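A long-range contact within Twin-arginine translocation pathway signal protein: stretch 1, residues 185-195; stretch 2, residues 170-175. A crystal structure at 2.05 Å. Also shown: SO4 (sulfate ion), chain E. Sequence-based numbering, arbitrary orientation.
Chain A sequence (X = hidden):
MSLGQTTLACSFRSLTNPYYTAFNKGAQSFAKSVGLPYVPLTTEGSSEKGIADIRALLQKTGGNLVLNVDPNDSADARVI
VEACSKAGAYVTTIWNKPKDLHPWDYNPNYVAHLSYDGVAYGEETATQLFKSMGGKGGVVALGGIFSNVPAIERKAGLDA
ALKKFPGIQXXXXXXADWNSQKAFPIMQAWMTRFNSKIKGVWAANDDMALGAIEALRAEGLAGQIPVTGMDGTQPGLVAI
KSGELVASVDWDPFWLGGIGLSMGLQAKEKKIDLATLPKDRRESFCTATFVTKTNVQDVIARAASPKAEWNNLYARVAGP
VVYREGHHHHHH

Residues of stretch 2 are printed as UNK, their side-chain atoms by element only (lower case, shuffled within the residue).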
# COMPACT_ATOMS: atom_id res chain seq x y z
N PRO A 185 -5.70 8.61 19.27
CA PRO A 185 -6.82 9.25 19.97
C PRO A 185 -8.20 8.72 19.61
O PRO A 185 -9.14 8.88 20.39
CB PRO A 185 -6.65 10.73 19.61
CG PRO A 185 -5.99 10.69 18.29
CD PRO A 185 -4.96 9.59 18.46
N ILE A 186 -8.34 8.10 18.45
CA ILE A 186 -9.63 7.55 18.06
C ILE A 186 -9.89 6.25 18.84
O ILE A 186 -11.03 5.97 19.23
CB ILE A 186 -9.69 7.27 16.54
CG1 ILE A 186 -9.68 8.58 15.75
CG2 ILE A 186 -10.94 6.48 16.20
CD1 ILE A 186 -9.73 8.40 14.23
N MSE A 187 -8.84 5.47 19.06
CA MSE A 187 -8.95 4.22 19.81
C MSE A 187 -9.32 4.54 21.25
O MSE A 187 -10.12 3.84 21.87
CB MSE A 187 -7.63 3.46 19.79
CG MSE A 187 -7.67 2.10 19.08
SE MSE A 187 -8.74 0.86 19.83
CE MSE A 187 -9.69 0.44 18.57
N GLN A 188 -8.72 5.60 21.77
CA GLN A 188 -8.97 6.03 23.15
C GLN A 188 -10.43 6.38 23.35
O GLN A 188 -11.06 5.89 24.28
CB GLN A 188 -8.11 7.25 23.50
CG GLN A 188 -6.64 6.97 23.52
CD GLN A 188 -5.86 8.14 24.04
OE1 GLN A 188 -5.87 9.24 23.44
NE2 GLN A 188 -5.16 7.94 25.16
N ALA A 189 -10.95 7.23 22.47
CA ALA A 189 -12.34 7.66 22.56
C ALA A 189 -13.30 6.47 22.42
O ALA A 189 -14.37 6.46 23.03
CB ALA A 189 -12.65 8.69 21.49
N TRP A 190 -12.92 5.47 21.62
CA TRP A 190 -13.75 4.29 21.45
C TRP A 190 -13.80 3.44 22.71
O TRP A 190 -14.83 2.84 23.02
CB TRP A 190 -13.24 3.39 20.33
CG TRP A 190 -13.67 3.76 18.94
CD1 TRP A 190 -14.79 4.45 18.58
CD2 TRP A 190 -13.02 3.39 17.72
NE1 TRP A 190 -14.88 4.54 17.22
CE2 TRP A 190 -13.81 3.89 16.66
CE3 TRP A 190 -11.85 2.68 17.42
CZ2 TRP A 190 -13.46 3.70 15.32
CZ3 TRP A 190 -11.51 2.49 16.08
CH2 TRP A 190 -12.31 3.00 15.05
N MSE A 191 -12.68 3.36 23.42
CA MSE A 191 -12.63 2.58 24.65
C MSE A 191 -13.43 3.24 25.76
O MSE A 191 -13.98 2.58 26.63
CB MSE A 191 -11.19 2.38 25.09
CG MSE A 191 -10.48 1.30 24.33
SE MSE A 191 -8.75 1.27 24.72
CE MSE A 191 -8.10 2.01 23.18
N THR A 192 -13.47 4.57 25.72
CA THR A 192 -14.22 5.32 26.71
C THR A 192 -15.70 5.20 26.39
O THR A 192 -16.53 5.11 27.29
CB THR A 192 -13.81 6.81 26.70
OG1 THR A 192 -12.57 6.98 27.38
CG2 THR A 192 -14.89 7.66 27.36
N ARG A 193 -16.02 5.19 25.10
CA ARG A 193 -17.40 5.11 24.64
C ARG A 193 -18.03 3.73 24.69
O ARG A 193 -19.18 3.60 25.10
CB ARG A 193 -17.50 5.65 23.21
CG ARG A 193 -18.92 5.68 22.70
CD ARG A 193 -19.07 6.54 21.45
NE ARG A 193 -19.66 5.79 20.35
CZ ARG A 193 -20.35 6.34 19.35
NH1 ARG A 193 -20.54 7.66 19.32
NH2 ARG A 193 -20.83 5.58 18.37
N PHE A 194 -17.29 2.71 24.26
CA PHE A 194 -17.80 1.33 24.22
C PHE A 194 -17.29 0.37 25.31
O PHE A 194 -17.91 -0.66 25.56
CB PHE A 194 -17.51 0.71 22.84
CG PHE A 194 -18.16 1.44 21.70
CD1 PHE A 194 -17.40 1.87 20.60
CD2 PHE A 194 -19.52 1.71 21.71
CE1 PHE A 194 -17.99 2.56 19.53
CE2 PHE A 194 -20.13 2.39 20.64
CZ PHE A 194 -19.36 2.82 19.55
N ASN A 195 -16.16 0.69 25.93
CA ASN A 195 -15.61 -0.16 26.99
C ASN A 195 -15.53 -1.64 26.62
O ASN A 195 -15.07 -2.00 25.54
CB ASN A 195 -16.44 -0.02 28.26
CG ASN A 195 -16.79 1.41 28.55
OD1 ASN A 195 -17.48 2.07 27.77
ND2 ASN A 195 -16.33 1.91 29.69
N UNK A 170 -20.60 -4.41 14.28
CA UNK A 170 -19.69 -3.32 13.93
C UNK A 170 -20.03 -2.11 14.78
O UNK A 170 -21.00 -1.40 14.50
c UNK A 170 -19.16 -1.57 10.50
c UNK A 170 -18.83 -1.91 11.94
c UNK A 170 -19.81 -2.96 12.46
c UNK A 170 -17.40 -2.43 12.05
N UNK A 171 -19.23 -1.87 15.82
CA UNK A 171 -19.51 -0.75 16.70
C UNK A 171 -19.35 0.63 16.06
O UNK A 171 -20.20 1.50 16.28
c UNK A 171 -17.86 -2.18 19.92
c UNK A 171 -18.64 -0.85 17.95
c UNK A 171 -20.25 -2.28 19.18
c UNK A 171 -18.81 -2.15 18.73
N UNK A 172 -18.29 0.83 15.28
CA UNK A 172 -18.06 2.13 14.65
C UNK A 172 -16.86 2.16 13.70
O UNK A 172 -15.78 1.68 14.03
o UNK A 172 -16.86 5.36 15.66
o UNK A 172 -18.43 4.93 14.20
c UNK A 172 -17.70 4.59 15.16
c UNK A 172 -17.87 3.19 15.73
N UNK A 173 -17.05 2.74 12.52
CA UNK A 173 -15.97 2.84 11.54
C UNK A 173 -15.50 4.27 11.50
O UNK A 173 -16.32 5.19 11.42
c UNK A 173 -15.40 2.44 9.09
c UNK A 173 -13.51 1.36 8.00
c UNK A 173 -13.37 2.47 7.14
c UNK A 173 -14.23 3.54 7.26
c UNK A 173 -14.53 1.37 8.97
c UNK A 173 -16.47 2.45 10.15
c UNK A 173 -15.24 3.53 8.23
N UNK A 174 -14.19 4.47 11.57
CA UNK A 174 -13.61 5.81 11.54
C UNK A 174 -12.35 5.86 10.68
O UNK A 174 -11.55 4.93 10.68
n UNK A 174 -16.32 8.00 13.06
c UNK A 174 -13.26 6.27 12.95
c UNK A 174 -15.05 7.98 13.44
c UNK A 174 -14.46 6.63 13.80
o UNK A 174 -14.37 9.01 13.51
N UNK A 175 -12.19 6.96 9.96
CA UNK A 175 -11.05 7.17 9.09
C UNK A 175 -9.90 7.78 9.89
O UNK A 175 -10.09 8.75 10.63
c UNK A 175 -12.45 7.44 7.05
c UNK A 175 -10.19 8.53 7.17
c UNK A 175 -11.43 8.11 7.95
S SO4 E . -19.91 7.49 14.65
O1 SO4 E . -20.27 6.58 15.77
O2 SO4 E . -20.00 6.78 13.35
O3 SO4 E . -18.51 7.97 14.82
O4 SO4 E . -20.85 8.64 14.68

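Position 170 carries four side-chain carbons, the second of them forked into two ends. Its side chain is out of reach of stretch 1, so the helix gives no reason for its identity; the atoms alone name it. That is the pattern of leucine, and Leu170 it is.

Position 171 again has four carbons forked at the second, but here the CA-to-CB bond points toward the helix. Its CB lies over one face of the Phe194 ring, 4.0 Å from the ring centroid and 18° off the normal, in a CH-pi contact; the nearest pair of side-chain atoms is CB of 171 and CE1 of Phe194, 3.8 Å apart. The residue is Leu171. An aliphatic side chain suits the place, since its C-H groups can pack on the aromatic face without leaving a polar group unpaired. The backbone joins in, with Leu171 O 3.6 Å from Phe194 CZ.

Position 172 has two carbons, the second bearing two oxygens: a carboxylate on a single methylene. Its CA-to-CB bond points toward the helix. One carboxylate oxygen lies at the edge of the Trp190 indole, near its plane, where the N-H is directed, and the methylene is also used: CB of 172 sits at the edge of the Phe194 ring, 3.9 Å from CE1 of Phe194. The residue is aspartate, Asp172, and its OD2 accepts a hydrogen bond from Trp190 NE1 at 2.7 Å, with an N-H...acceptor angle of 164°. A carboxylate is well suited to this donor, and its short side chain, with chi1 in t, reaches it from the strand.

Position 173 shows one carbon followed by a six-carbon ring with no heteroatom. It turns away from the helix, as alternation from 172 onward would have it, although 171 and 172 both point toward the helix, and its ring stays clear of stretch 1. This is phenylalanine, Phe173.

At position 174 there are three carbons, the third carrying one oxygen and one nitrogen, so the side chain ends in an amide. It points toward the helix, with CB of 174 4.0 Å from Ile186 CG2 and the next carbon by Trp190 CZ2. The residue is Gln174. Its aliphatic part does the packing, with Gln174 CG 3.4 Å from Trp190 CZ2. The longer chain lets the amide continue past these contacts, and Gln174 NE2 makes a weak hydrogen bond to Phe173 O at 3.3 Å.

Position 175 has three carbons, the first carrying the other two. This beta-branched group points away and makes no contact with stretch 1; the helix meets the backbone instead, Ile186 CD1 approaching O of 175 at 3.6 Å. The residue is Val175.

The contact is that of a helix lying nearly antiparallel to a strand, their axes 10.4 Å apart at closest approach and their directions 161° apart. Ile186, Trp190 and Phe194, spaced four residues apart, all point toward the strand. Opposite them, Gln174, Asp172 and Leu171 supply aliphatic packing, a charged acceptor and a cover for an aromatic face. One directional hydrogen bond thus sits among largely apolar contacts, and 371 Å² is buried in all.

Stretch 2 170-175: LLDFQV
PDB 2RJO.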